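Local atomic coordinates of GTPase HflX (Sulfolobus solfataricus P2, PDB entry 2QTF), a protein that hydrolyses GTP, for which it is specific, and associates with the 50S ribosomal subunit, possibly acting in protein synthesis or ribosome biogenesis. Residues K2-V8 and I57-F63; L19-Y25 and L89-I93; I93-H97 and D232-I237; K104-E108 and D246-T251; S215-Y219 and M229-T233. One frame throughout, in Å; residues are numbered along the deposited sequence.

Contact 1: K2-V8 and I57-F63; sequences KTAALFV and ISTLIIF
Two neighbouring parallel strands of the four-stranded sheet in the N-terminal domain of HflX make this contact. Strand 2-7 lies between strands 25-31 and 59-62. The two strands run in the same direction, and their short axes approach to 4.8 Å at 33°. The backbones are extended along 2-7 and 59-62; Ser58 (phi -88°, psi -21°) turns just before its strand. The register pairs Ala4 with Thr59, Ala5 with Leu60, Leu6 with Ile61 and Phe7 with Ile62, with CA atoms 4.8 to 5.1 Å apart.

Strand hydrogen bonds alternate along the pair. Ala5 N donates to Thr59 O (3.0 Å), Ile61 N to Ala5 O (2.9 Å) and Phe7 N to Ile61 O (2.9 Å). At the start, Ser58 closes the pair: its N reaches Thr3 OG1 at 3.0 Å and its OG reaches Thr3 O at 3.0 Å. Thr3 OG1 is also bonded to Glu56 O.

Side chains, mostly apolar, pack on both faces. Ala4, Leu6, Thr59 and Ile61 share the face covered by helix 13-22. Ile61 (m, t) lays CD1 3.4 Å from Ala4 CB. Ala5, Phe7, Leu60 and Ile62 share the other face, where helix 45-52 packs. Leu60 (t, p) brings CD1 to 3.5 Å from Phe7 CE2. Beyond the strands, Val8 CG2 meets Phe63 CB at 3.8 Å. The shortest backbone bond is Phe63 N to Phe7 O, 2.7 Å.

Contact 2: L19-Y25 and L89-I93; sequences LVEGANY and LLLEI. With CD (cadmium ion), chain B.
Segment 19-25 is the last turn of helix 13-22 and the turn that follows. Segment 89-93 is helical throughout, within helix 86-97. The backbones come closest at Ala23 and Ile93, with CA atoms 4.5 Å apart. Leu19 and Leu90 CA atoms lie 7.4 Å apart. A Schellman motif ends the first helix: Tyr25 N bonds to Val20 O at 3.2 Å and Asn24 N to Glu21 O at 2.9 Å. Asn24 is the C-prime residue, with phi 67°.

Small Ala23 sits at the closest point. Ala23 CB points at the second helix and touches Leu89 CD1 and Ile93 CG1, both at 3.7 Å. Helix 13-22 covers the N-terminal parallel sheet, and this contact packs helix 86-97 against it. Leu89 (t, p) sets CD2 3.8 Å from Val20 CG2 and 3.9 Å from Leu19 CB. Leu19 (m, t) places CD2 3.8 Å from Ile93 CD1 and 3.9 Å from Leu90 CD2.

The polar edge is bridged by water and metal. Water 1 donates to Ala23 O (3.2 Å) and Glu92 OE2 (2.6 Å). Glu92 binds cadmium through OE1 (2.4 Å) and OE2 (2.2 Å). Water 2, a ligand of the same ion, lies 2.9 Å from Tyr25 OH.

Contact 3: I93-H97 and D232-I237; sequences IFALH and DTVGFI. With CD (cadmium ion), chain C; ACT (acetate ion), chain H.
Here the end of helix 86-97 in the N-terminal domain meets the loop after strand 226-232 of the G domain. Asp232 to Gly235 form the DTVG sequence, the counterpart of the G3 motif DxxG of P-loop GTPases, and are predicted to bind GTP. The CA atoms of His97 and Val234 are 5.7 Å apart.

Val234 (chi1 p) is the main bump of the loop. It enters a hollow between Ile93, Phe94 and His97: its CG2 is 3.9 Å from both Ile93 CG2 and Phe94 CD1, and its CB is 3.9 Å from His97 CB. Ile237 (m, m) meets the edge of the Phe94 ring, CG1 to CE1 4.1 Å.

The CA-to-CB bond of His97 points toward the loop, and its ring ND1 donates to Ile93 O at 2.7 Å. Water 5 joins His97 O and Asp232 O, 2.7 Å from each. One cadmium joins the domains, bound by His97 NE2 at 2.2 Å and by Asp232 OD1 and OD2 at 2.4 and 2.3 Å.

Contact 4: K104-E108 and D246-T251; sequences KMQIE and DAFFVT
Gln106 lays its side chain over Asp246, Ala247 and Val250, with CB 3.7 Å from Ala247 CA and CG 3.9 Å from Val250 CG2. This is antiparallel helix-helix packing. Helix 101-121, in the middle region of HflX, meets helix 245-253 of the G domain, which follows the loop after strand 226-232. Both segments are helical throughout. Their short axes approach to 8.5 Å, with an angle of 164° between their N-to-C directions. The closest CA pair is Gln106 and Ala247, 4.9 Å apart.

Ala247 is small at this point, so the backbones can come close. Its CB lies 4.0 Å from Gln106 CB and 4.1 Å from Ile107 CG1. Gln106 takes chi1 m and chi2 m, which folds its amide back toward Asp246. Ile107 (m, t) extends CD1 to 3.6 Å from Thr251 OG1. This is plain packing, while Thr251 OG1 (chi1 m) donates to Ala247 O at 2.8 Å within its own helix.

Phe94 of helix 86-97 touches Ile107, Ala247 and Thr251, so a third helix closes the buried side. On another side of helix 101-121, Glu108 makes a salt bridge with Arg152 of helix 145-164.

The more exposed edge is polar. There Gln106 NE2 donates to water 10 at 2.8 Å, and the same water donates to Asp246 OD2 at 2.6 Å.

Contact 5: S215-Y219 and M229-T233; sequences SPKRY and MLVDT. With CD (cadmium ion), chain C.
Three backbone hydrogen bonds hold this antiparallel pair. Asp232 N donates to Lys217 O at 2.8 Å. Tyr219 N donates to Leu230 O at 2.9 Å, and Leu230 N returns to Tyr219 O at 3.0 Å. Tyr219 and Leu230 are thus a hydrogen-bonded pair (CA atoms 5.3 Å apart). The CA atoms of Arg218 and Val231, a non-hydrogen-bonded pair, are 4.6 Å apart. The strands form a β-hairpin; strand 218-223 is outermost in the G-domain sheet. A cis peptide bond precedes Pro216.

Water 4 accepts from Lys217 N at 2.7 Å. Asp232 (chi1 t) binds cadmium through OD1 (2.4 Å) and OD2 (2.3 Å), and His97 completes the protein ligands.

Lys217 CB packs on Asp232 CB at 3.4 Å. Arg218 and Val231 share a face; Val231 CG2 lies over the guanidinium, 3.4 Å from Arg218 NH1. Met229 (t, p, p) curls SD to 3.3 Å from Tyr219 N.

Backbone atoms thus make the pairing, while both Asp232 carboxylate oxygens bind metal beside the predicted GTP site.

Overall arrangement
Contacts 1, 2 and 3 are buried; contacts 4 and 5 are partly buried. Contacts 1 and 2 lie within the N-terminal domain, one by strand pairing, the other by apolar helix packing. They touch where Val20 meets Ile61 and Leu19 meets Phe63. Contacts 2 and 3 use helix 86-97 and share Ile93. Contact 3 packs the end of that helix on the G domain, while contact 4 joins the G domain to helix 101-121; Phe94 packs on Phe248 between them. Contacts 3 and 5 share Asp232 and one cadmium. Backbone hydrogen bonds dominate the sheet contacts 1 and 5. Side-chain packing with bridging waters marks contacts 2, 3 and 4, and metal adds to 2, 3 and 5.

Contact 1: K2-V8 and I57-F63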
# COMPACT_ATOMS: atom_id res chain seq x y z
N LYS A 2 11.49 -0.89 12.13
CA LYS A 2 11.41 0.57 12.47
C LYS A 2 10.17 0.83 13.24
O LYS A 2 9.13 0.30 12.91
CB LYS A 2 11.50 1.49 11.23
CG LYS A 2 12.65 1.08 10.27
CD LYS A 2 12.99 2.13 9.21
CE LYS A 2 12.24 1.93 7.95
NZ LYS A 2 12.53 3.10 6.95
N THR A 3 10.27 1.68 14.27
CA THR A 3 9.18 1.92 15.20
C THR A 3 8.68 3.32 14.86
O THR A 3 9.47 4.20 14.54
CB THR A 3 9.71 1.92 16.66
OG1 THR A 3 10.93 2.66 16.65
CG2 THR A 3 10.13 0.44 17.09
N ALA A 4 7.36 3.52 14.94
CA ALA A 4 6.87 4.87 14.66
C ALA A 4 5.96 5.31 15.80
O ALA A 4 5.23 4.45 16.38
CB ALA A 4 6.09 4.91 13.33
N ALA A 5 5.98 6.61 16.08
CA ALA A 5 4.91 7.27 16.84
C ALA A 5 3.92 7.86 15.79
O ALA A 5 4.37 8.65 14.93
CB ALA A 5 5.51 8.47 17.72
N LEU A 6 2.63 7.50 15.84
CA LEU A 6 1.66 7.94 14.79
C LEU A 6 0.66 8.96 15.40
O LEU A 6 0.04 8.67 16.40
CB LEU A 6 0.92 6.71 14.23
CG LEU A 6 -0.26 6.95 13.27
CD1 LEU A 6 0.25 7.62 11.98
CD2 LEU A 6 -1.01 5.56 13.03
N PHE A 7 0.53 10.13 14.79
CA PHE A 7 -0.58 11.03 15.05
C PHE A 7 -1.60 10.96 13.98
O PHE A 7 -1.29 11.20 12.78
CB PHE A 7 -0.05 12.49 15.13
CG PHE A 7 0.81 12.72 16.31
CD1 PHE A 7 0.32 13.44 17.40
CD2 PHE A 7 2.08 12.11 16.40
CE1 PHE A 7 1.13 13.63 18.51
CE2 PHE A 7 2.88 12.27 17.53
CZ PHE A 7 2.38 13.05 18.60
N VAL A 8 -2.85 10.68 14.37
CA VAL A 8 -3.92 10.42 13.39
C VAL A 8 -5.31 10.65 14.04
O VAL A 8 -5.47 10.33 15.21
CB VAL A 8 -3.81 8.91 12.84
CG1 VAL A 8 -3.97 7.89 13.94
CG2 VAL A 8 -4.79 8.60 11.71
N ILE A 57 12.02 4.92 19.41
CA ILE A 57 11.11 5.49 18.34
C ILE A 57 12.03 6.01 17.28
O ILE A 57 12.82 6.91 17.56
CB ILE A 57 10.23 6.70 18.83
CG1 ILE A 57 9.33 6.27 19.96
CG2 ILE A 57 9.22 7.19 17.63
CD1 ILE A 57 8.62 7.45 20.70
N SER A 58 12.01 5.40 16.09
CA SER A 58 12.88 5.84 15.04
C SER A 58 12.25 6.92 14.22
O SER A 58 12.97 7.70 13.61
CB SER A 58 13.35 4.69 14.15
OG SER A 58 12.25 4.11 13.49
N THR A 59 10.93 7.04 14.24
CA THR A 59 10.27 7.89 13.24
C THR A 59 8.97 8.50 13.75
O THR A 59 8.16 7.82 14.39
CB THR A 59 9.94 7.04 11.91
OG1 THR A 59 11.17 6.46 11.43
CG2 THR A 59 9.19 7.87 10.80
N LEU A 60 8.78 9.77 13.41
CA LEU A 60 7.48 10.43 13.71
C LEU A 60 6.61 10.42 12.45
O LEU A 60 7.07 10.80 11.41
CB LEU A 60 7.75 11.88 14.11
CG LEU A 60 6.55 12.79 14.31
CD1 LEU A 60 5.55 12.19 15.30
CD2 LEU A 60 7.07 14.24 14.74
N ILE A 61 5.37 9.93 12.55
CA ILE A 61 4.50 9.95 11.40
C ILE A 61 3.23 10.73 11.73
O ILE A 61 2.57 10.42 12.72
CB ILE A 61 4.15 8.48 10.91
CG1 ILE A 61 5.46 7.73 10.56
CG2 ILE A 61 3.20 8.52 9.66
CD1 ILE A 61 5.24 6.22 10.30
N ILE A 62 2.93 11.73 10.92
CA ILE A 62 1.74 12.56 11.14
C ILE A 62 0.79 12.33 9.97
O ILE A 62 1.13 12.57 8.82
CB ILE A 62 2.14 14.02 11.35
CG1 ILE A 62 2.99 14.16 12.69
CG2 ILE A 62 0.87 14.88 11.40
CD1 ILE A 62 3.79 15.46 12.72
N PHE A 63 -0.38 11.77 10.25
CA PHE A 63 -1.27 11.49 9.17
C PHE A 63 -2.07 12.72 8.77
O PHE A 63 -3.25 12.73 8.98
CB PHE A 63 -2.15 10.27 9.49
CG PHE A 63 -2.69 9.58 8.26
CD1 PHE A 63 -1.84 8.85 7.40
CD2 PHE A 63 -4.04 9.71 7.91
CE1 PHE A 63 -2.39 8.22 6.24
CE2 PHE A 63 -4.60 9.08 6.79
CZ PHE A 63 -3.79 8.34 5.95

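Contact 2: L19-Y25 and L89-I93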
# COMPACT_ATOMS: atom_id res chain seq x y z
N LEU A 19 -1.59 1.53 6.53
CA LEU A 19 -0.55 2.27 5.69
C LEU A 19 0.89 2.29 6.31
O LEU A 19 1.93 2.09 5.62
CB LEU A 19 -1.03 3.66 5.39
CG LEU A 19 -2.33 3.72 4.58
CD1 LEU A 19 -2.93 5.09 4.57
CD2 LEU A 19 -2.06 3.22 3.06
N VAL A 20 0.99 2.62 7.60
CA VAL A 20 2.31 2.66 8.23
C VAL A 20 2.95 1.28 8.21
O VAL A 20 4.18 1.18 7.99
CB VAL A 20 2.17 3.21 9.70
CG1 VAL A 20 3.49 3.03 10.53
CG2 VAL A 20 1.71 4.66 9.61
N GLU A 21 2.15 0.23 8.47
CA GLU A 21 2.75 -1.12 8.42
C GLU A 21 3.13 -1.44 6.93
O GLU A 21 4.15 -2.06 6.67
CB GLU A 21 1.82 -2.17 9.06
CG GLU A 21 1.53 -1.82 10.54
CD GLU A 21 0.55 -2.81 11.20
OE1 GLU A 21 -0.23 -3.49 10.48
OE2 GLU A 21 0.55 -2.92 12.43
N GLY A 22 2.42 -0.87 5.94
CA GLY A 22 2.83 -1.14 4.49
C GLY A 22 4.13 -0.41 4.11
O GLY A 22 4.75 -0.64 3.05
N ALA A 23 4.52 0.55 4.93
CA ALA A 23 5.77 1.21 4.81
C ALA A 23 6.85 0.58 5.73
O ALA A 23 7.85 1.23 5.94
CB ALA A 23 5.62 2.79 5.12
N ASN A 24 6.59 -0.62 6.23
CA ASN A 24 7.56 -1.41 7.02
C ASN A 24 7.87 -0.76 8.41
O ASN A 24 9.01 -0.85 8.91
CB ASN A 24 8.85 -1.63 6.20
CG ASN A 24 8.64 -2.75 4.98
OD1 ASN A 24 7.55 -3.35 4.84
ND2 ASN A 24 9.71 -2.95 4.11
N TYR A 25 6.90 -0.06 9.01
CA TYR A 25 7.08 0.48 10.40
C TYR A 25 6.15 -0.29 11.33
O TYR A 25 5.06 -0.66 10.92
CB TYR A 25 6.72 1.98 10.51
CG TYR A 25 7.68 2.87 9.81
CD1 TYR A 25 8.81 3.37 10.43
CD2 TYR A 25 7.44 3.23 8.50
CE1 TYR A 25 9.72 4.23 9.71
CE2 TYR A 25 8.37 4.01 7.79
CZ TYR A 25 9.43 4.51 8.37
OH TYR A 25 10.22 5.29 7.54
N LEU A 89 4.65 9.51 3.67
CA LEU A 89 4.36 8.13 4.07
C LEU A 89 3.93 7.32 2.85
O LEU A 89 4.33 6.15 2.65
CB LEU A 89 3.27 8.07 5.21
CG LEU A 89 2.68 6.65 5.54
CD1 LEU A 89 3.73 5.82 6.21
CD2 LEU A 89 1.36 6.62 6.42
N LEU A 90 2.99 7.85 2.08
CA LEU A 90 2.50 7.02 0.93
C LEU A 90 3.63 6.90 -0.09
O LEU A 90 3.73 5.84 -0.74
CB LEU A 90 1.28 7.70 0.20
CG LEU A 90 0.05 7.80 1.10
CD1 LEU A 90 -1.14 8.68 0.56
CD2 LEU A 90 -0.44 6.47 1.52
N LEU A 91 4.46 7.96 -0.27
CA LEU A 91 5.59 7.82 -1.20
C LEU A 91 6.58 6.71 -0.70
O LEU A 91 7.16 5.95 -1.50
CB LEU A 91 6.36 9.17 -1.45
CG LEU A 91 5.50 10.14 -2.33
CD1 LEU A 91 6.13 11.52 -2.18
CD2 LEU A 91 5.51 9.54 -3.78
N GLU A 92 6.78 6.64 0.63
CA GLU A 92 7.57 5.48 1.21
C GLU A 92 6.98 4.09 0.86
O GLU A 92 7.73 3.20 0.43
CB GLU A 92 7.74 5.67 2.76
CG GLU A 92 8.64 4.55 3.36
CD GLU A 92 10.13 4.92 3.11
OE1 GLU A 92 10.35 6.13 2.70
OE2 GLU A 92 11.08 4.10 3.39
N ILE A 93 5.64 3.92 1.00
CA ILE A 93 4.93 2.67 0.61
C ILE A 93 5.24 2.36 -0.85
O ILE A 93 5.62 1.26 -1.22
CB ILE A 93 3.40 2.82 0.83
CG1 ILE A 93 3.13 3.00 2.33
CG2 ILE A 93 2.63 1.64 0.16
CD1 ILE A 93 1.69 3.37 2.63
CD CD B . 12.69 5.59 3.04
O HOH W 1 10.75 2.33 5.32
O HOH W 2 12.31 5.94 5.60
O HOH W 3 12.50 8.06 3.13

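Contact 3: I93-H97 and D232-I237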
# COMPACT_ATOMS: atom_id res chain seq x y z
N ILE A 93 5.64 3.92 1.00
CA ILE A 93 4.93 2.67 0.61
C ILE A 93 5.24 2.36 -0.85
O ILE A 93 5.62 1.26 -1.22
CB ILE A 93 3.40 2.82 0.83
CG1 ILE A 93 3.13 3.00 2.33
CG2 ILE A 93 2.63 1.64 0.16
CD1 ILE A 93 1.69 3.37 2.63
N PHE A 94 5.16 3.38 -1.66
CA PHE A 94 5.38 3.17 -3.13
C PHE A 94 6.82 2.74 -3.39
O PHE A 94 7.05 1.78 -4.14
CB PHE A 94 5.01 4.41 -3.97
CG PHE A 94 3.57 4.96 -3.77
CD1 PHE A 94 2.56 4.19 -3.24
CD2 PHE A 94 3.27 6.24 -4.30
CE1 PHE A 94 1.28 4.73 -3.04
CE2 PHE A 94 1.94 6.82 -4.14
CZ PHE A 94 0.96 6.06 -3.51
N ALA A 95 7.77 3.43 -2.76
CA ALA A 95 9.19 3.15 -2.93
C ALA A 95 9.47 1.68 -2.54
O ALA A 95 10.32 1.04 -3.11
CB ALA A 95 10.00 4.14 -2.04
N LEU A 96 8.83 1.19 -1.48
CA LEU A 96 9.06 -0.19 -1.00
C LEU A 96 8.39 -1.20 -1.91
O LEU A 96 8.79 -2.37 -1.94
CB LEU A 96 8.54 -0.31 0.49
CG LEU A 96 9.35 0.59 1.45
CD1 LEU A 96 8.63 0.42 2.94
CD2 LEU A 96 10.89 0.19 1.57
N HIS A 97 7.39 -0.78 -2.72
CA HIS A 97 6.73 -1.80 -3.55
C HIS A 97 7.13 -1.68 -5.01
O HIS A 97 6.78 -2.56 -5.80
CB HIS A 97 5.22 -1.69 -3.45
CG HIS A 97 4.67 -2.10 -2.11
ND1 HIS A 97 4.77 -1.31 -0.97
CD2 HIS A 97 4.06 -3.23 -1.74
CE1 HIS A 97 4.19 -1.95 0.03
NE2 HIS A 97 3.72 -3.10 -0.42
N ASP A 232 4.26 -9.04 -3.77
CA ASP A 232 3.51 -8.04 -2.94
C ASP A 232 3.39 -6.79 -3.79
O ASP A 232 4.29 -5.97 -3.84
CB ASP A 232 4.32 -7.72 -1.67
CG ASP A 232 3.62 -6.70 -0.77
OD1 ASP A 232 2.54 -6.21 -1.20
OD2 ASP A 232 4.13 -6.22 0.28
N THR A 233 2.27 -6.64 -4.48
CA THR A 233 1.98 -5.47 -5.27
C THR A 233 1.43 -4.39 -4.29
O THR A 233 0.81 -4.71 -3.23
CB THR A 233 0.92 -5.82 -6.34
OG1 THR A 233 1.51 -6.79 -7.25
CG2 THR A 233 0.47 -4.60 -7.18
N VAL A 234 1.65 -3.11 -4.67
CA VAL A 234 1.07 -2.03 -3.85
C VAL A 234 -0.47 -2.19 -3.77
O VAL A 234 -1.14 -2.67 -4.73
CB VAL A 234 1.54 -0.63 -4.38
CG1 VAL A 234 0.83 -0.29 -5.77
CG2 VAL A 234 1.40 0.47 -3.30
N GLY A 235 -1.07 -1.83 -2.64
CA GLY A 235 -2.53 -1.88 -2.55
C GLY A 235 -3.21 -0.77 -3.34
O GLY A 235 -2.51 0.19 -3.76
N PHE A 236 -4.53 -0.89 -3.56
CA PHE A 236 -5.39 0.22 -4.00
C PHE A 236 -5.52 1.09 -2.73
O PHE A 236 -5.81 0.60 -1.63
CB PHE A 236 -6.78 -0.32 -4.37
CG PHE A 236 -6.75 -1.41 -5.40
CD1 PHE A 236 -5.91 -1.33 -6.48
CD2 PHE A 236 -7.60 -2.50 -5.27
CE1 PHE A 236 -5.93 -2.34 -7.55
CE2 PHE A 236 -7.57 -3.56 -6.23
CZ PHE A 236 -6.74 -3.45 -7.39
N ILE A 237 -5.23 2.39 -2.88
CA ILE A 237 -5.12 3.28 -1.72
C ILE A 237 -6.36 4.22 -1.85
O ILE A 237 -6.69 4.65 -2.95
CB ILE A 237 -3.83 4.20 -1.80
CG1 ILE A 237 -2.43 3.44 -1.88
CG2 ILE A 237 -3.79 5.18 -0.63
CD1 ILE A 237 -2.08 2.72 -0.70
CD CD C . 2.50 -4.66 0.65
C ACT H . -1.11 -1.04 0.83
O ACT H . -0.25 -1.59 -0.00
OXT ACT H . -2.38 -1.20 0.69
CH3 ACT H . -0.55 -0.16 1.96
O HOH W 4 6.76 -5.15 -1.80
O HOH W 5 6.12 -5.18 -5.64
O HOH W 6 0.59 -3.97 -0.67
O HOH W 7 1.51 -2.71 1.84
O HOH W 8 1.02 -6.17 1.53
O HOH W 9 3.74 -4.52 2.70

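Contact 4: K104-E108 and D246-T251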
# COMPACT_ATOMS: atom_id res chain seq x y z
N LYS A 104 10.25 4.16 -9.93
CA LYS A 104 11.24 4.78 -9.07
C LYS A 104 11.50 6.27 -9.40
O LYS A 104 11.77 7.09 -8.49
CB LYS A 104 12.56 4.02 -9.14
CG LYS A 104 12.43 2.59 -8.51
CD LYS A 104 12.00 2.64 -7.05
CE LYS A 104 12.77 1.59 -6.19
NZ LYS A 104 12.40 1.90 -4.72
N MET A 105 11.55 6.59 -10.70
CA MET A 105 11.67 7.94 -11.16
C MET A 105 10.45 8.78 -10.78
O MET A 105 10.62 9.97 -10.42
CB MET A 105 11.85 7.89 -12.70
CG MET A 105 13.33 7.43 -13.11
SD MET A 105 13.24 7.20 -14.94
CE MET A 105 13.34 8.93 -15.24
N GLN A 106 9.22 8.23 -10.91
CA GLN A 106 8.05 9.08 -10.56
C GLN A 106 8.06 9.35 -9.05
O GLN A 106 7.58 10.40 -8.59
CB GLN A 106 6.72 8.37 -10.82
CG GLN A 106 6.41 8.27 -12.33
CD GLN A 106 5.87 9.58 -12.95
OE1 GLN A 106 5.56 9.61 -14.14
NE2 GLN A 106 5.81 10.63 -12.20
N ILE A 107 8.49 8.35 -8.27
CA ILE A 107 8.53 8.54 -6.79
C ILE A 107 9.58 9.60 -6.44
O ILE A 107 9.37 10.49 -5.66
CB ILE A 107 8.86 7.14 -6.07
CG1 ILE A 107 7.62 6.21 -6.26
CG2 ILE A 107 9.22 7.41 -4.49
CD1 ILE A 107 7.89 4.71 -6.19
N GLU A 108 10.75 9.52 -7.05
CA GLU A 108 11.77 10.46 -6.70
C GLU A 108 11.33 11.90 -7.15
O GLU A 108 11.59 12.90 -6.45
CB GLU A 108 13.07 10.15 -7.46
CG GLU A 108 14.09 11.27 -6.92
CD GLU A 108 15.45 11.18 -7.44
OE1 GLU A 108 16.28 11.97 -6.88
OE2 GLU A 108 15.66 10.35 -8.39
N ASP A 246 0.39 10.17 -9.95
CA ASP A 246 1.14 9.45 -10.96
C ASP A 246 2.14 8.42 -10.40
O ASP A 246 2.32 7.36 -11.00
CB ASP A 246 2.06 10.30 -11.82
CG ASP A 246 1.27 11.21 -12.84
OD1 ASP A 246 0.08 10.98 -13.11
OD2 ASP A 246 1.92 12.12 -13.31
N ALA A 247 2.85 8.79 -9.33
CA ALA A 247 3.70 7.78 -8.72
C ALA A 247 2.88 6.54 -8.33
O ALA A 247 3.39 5.41 -8.44
CB ALA A 247 4.41 8.35 -7.51
N PHE A 248 1.65 6.75 -7.82
CA PHE A 248 0.81 5.60 -7.38
C PHE A 248 0.49 4.72 -8.56
O PHE A 248 0.75 3.49 -8.57
CB PHE A 248 -0.54 6.10 -6.71
CG PHE A 248 -1.49 5.00 -6.50
CD1 PHE A 248 -1.20 3.93 -5.63
CD2 PHE A 248 -2.72 4.98 -7.25
CE1 PHE A 248 -2.10 2.81 -5.48
CE2 PHE A 248 -3.62 3.90 -7.11
CZ PHE A 248 -3.32 2.84 -6.18
N PHE A 249 -0.13 5.32 -9.58
CA PHE A 249 -0.51 4.52 -10.75
C PHE A 249 0.63 3.81 -11.44
O PHE A 249 0.53 2.65 -11.88
CB PHE A 249 -1.37 5.33 -11.73
CG PHE A 249 -2.75 5.40 -11.30
CD1 PHE A 249 -3.52 4.24 -11.27
CD2 PHE A 249 -3.29 6.60 -10.79
CE1 PHE A 249 -4.84 4.24 -10.79
CE2 PHE A 249 -4.61 6.63 -10.31
CZ PHE A 249 -5.40 5.44 -10.31
N VAL A 250 1.72 4.46 -11.58
CA VAL A 250 2.85 3.80 -12.23
C VAL A 250 3.39 2.63 -11.41
O VAL A 250 3.75 1.56 -11.92
CB VAL A 250 3.99 4.84 -12.50
CG1 VAL A 250 5.13 4.18 -13.19
CG2 VAL A 250 3.51 5.95 -13.48
N THR A 251 3.50 2.82 -10.11
CA THR A 251 3.86 1.69 -9.22
C THR A 251 2.81 0.54 -9.31
O THR A 251 3.18 -0.63 -9.34
CB THR A 251 3.94 2.20 -7.71
OG1 THR A 251 4.91 3.22 -7.67
CG2 THR A 251 4.36 1.05 -6.69
O HOH W 10 4.35 12.88 -13.04

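Contact 5: S215-Y219 and M229-T233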
# COMPACT_ATOMS: atom_id res chain seq x y z
N SER A 215 12.74 -5.32 -0.58
CA SER A 215 11.75 -4.47 -1.27
C SER A 215 12.21 -4.29 -2.71
O SER A 215 13.39 -4.07 -2.91
CB SER A 215 11.57 -3.15 -0.53
OG SER A 215 12.47 -2.14 -1.04
N PRO A 216 11.28 -4.46 -3.71
CA PRO A 216 9.88 -4.94 -3.57
C PRO A 216 9.88 -6.39 -3.04
O PRO A 216 10.94 -7.11 -3.16
CB PRO A 216 9.38 -4.96 -5.03
CG PRO A 216 10.67 -5.14 -5.83
CD PRO A 216 11.53 -4.11 -5.12
N LYS A 217 8.76 -6.78 -2.41
CA LYS A 217 8.62 -8.12 -1.85
C LYS A 217 8.22 -9.15 -2.88
O LYS A 217 7.06 -9.18 -3.43
CB LYS A 217 7.58 -8.11 -0.65
CG LYS A 217 8.23 -8.08 0.74
CD LYS A 217 7.36 -8.94 1.85
CE LYS A 217 6.01 -8.30 2.29
NZ LYS A 217 5.25 -9.15 3.49
N ARG A 218 9.20 -10.01 -3.20
CA ARG A 218 8.94 -11.09 -4.13
C ARG A 218 9.54 -12.36 -3.51
O ARG A 218 10.75 -12.40 -3.16
CB ARG A 218 9.56 -10.84 -5.52
CG ARG A 218 9.15 -9.47 -6.20
CD ARG A 218 10.12 -9.19 -7.40
NE ARG A 218 9.87 -10.16 -8.45
CZ ARG A 218 8.82 -10.13 -9.26
NH1 ARG A 218 7.91 -9.16 -9.17
NH2 ARG A 218 8.68 -11.09 -10.16
N TYR A 219 8.77 -13.43 -3.41
CA TYR A 219 9.28 -14.53 -2.64
C TYR A 219 8.78 -15.83 -3.25
O TYR A 219 7.57 -16.00 -3.41
CB TYR A 219 8.70 -14.40 -1.19
CG TYR A 219 9.37 -15.29 -0.21
CD1 TYR A 219 10.55 -14.89 0.44
CD2 TYR A 219 8.84 -16.54 0.10
CE1 TYR A 219 11.21 -15.75 1.38
CE2 TYR A 219 9.50 -17.41 1.08
CZ TYR A 219 10.65 -16.97 1.70
OH TYR A 219 11.26 -17.76 2.63
N MET A 229 6.28 -17.80 -7.72
CA MET A 229 6.77 -16.48 -7.26
C MET A 229 5.55 -15.64 -6.75
O MET A 229 4.66 -15.28 -7.53
CB MET A 229 7.51 -15.72 -8.39
CG MET A 229 8.12 -14.33 -7.91
SD MET A 229 9.22 -14.55 -6.53
CE MET A 229 10.76 -15.14 -7.19
N LEU A 230 5.50 -15.39 -5.46
CA LEU A 230 4.46 -14.52 -4.95
C LEU A 230 4.97 -13.10 -4.88
O LEU A 230 6.12 -12.89 -4.43
CB LEU A 230 3.97 -14.89 -3.58
CG LEU A 230 3.37 -16.28 -3.36
CD1 LEU A 230 3.05 -16.39 -1.79
CD2 LEU A 230 2.09 -16.45 -4.19
N VAL A 231 4.13 -12.14 -5.32
CA VAL A 231 4.60 -10.78 -5.51
C VAL A 231 3.66 -9.83 -4.67
O VAL A 231 2.45 -9.85 -4.81
CB VAL A 231 4.63 -10.42 -6.99
CG1 VAL A 231 4.88 -8.89 -7.21
CG2 VAL A 231 5.65 -11.29 -7.88
N ASP A 232 4.26 -9.04 -3.77
CA ASP A 232 3.51 -8.04 -2.94
C ASP A 232 3.39 -6.79 -3.79
O ASP A 232 4.29 -5.97 -3.84
CB ASP A 232 4.32 -7.72 -1.67
CG ASP A 232 3.62 -6.70 -0.77
OD1 ASP A 232 2.54 -6.21 -1.20
OD2 ASP A 232 4.13 -6.22 0.28
N THR A 233 2.27 -6.64 -4.48
CA THR A 233 1.98 -5.47 -5.27
C THR A 233 1.43 -4.39 -4.29
O THR A 233 0.81 -4.71 -3.23
CB THR A 233 0.92 -5.82 -6.34
OG1 THR A 233 1.51 -6.79 -7.25
CG2 THR A 233 0.47 -4.60 -7.18
CD CD C . 2.50 -4.66 0.65
O HOH W 4 6.76 -5.15 -1.80
O HOH W 6 0.59 -3.97 -0.67
O HOH W 7 1.51 -2.71 1.84
O HOH W 8 1.02 -6.17 1.53
O HOH W 9 3.74 -4.52 2.70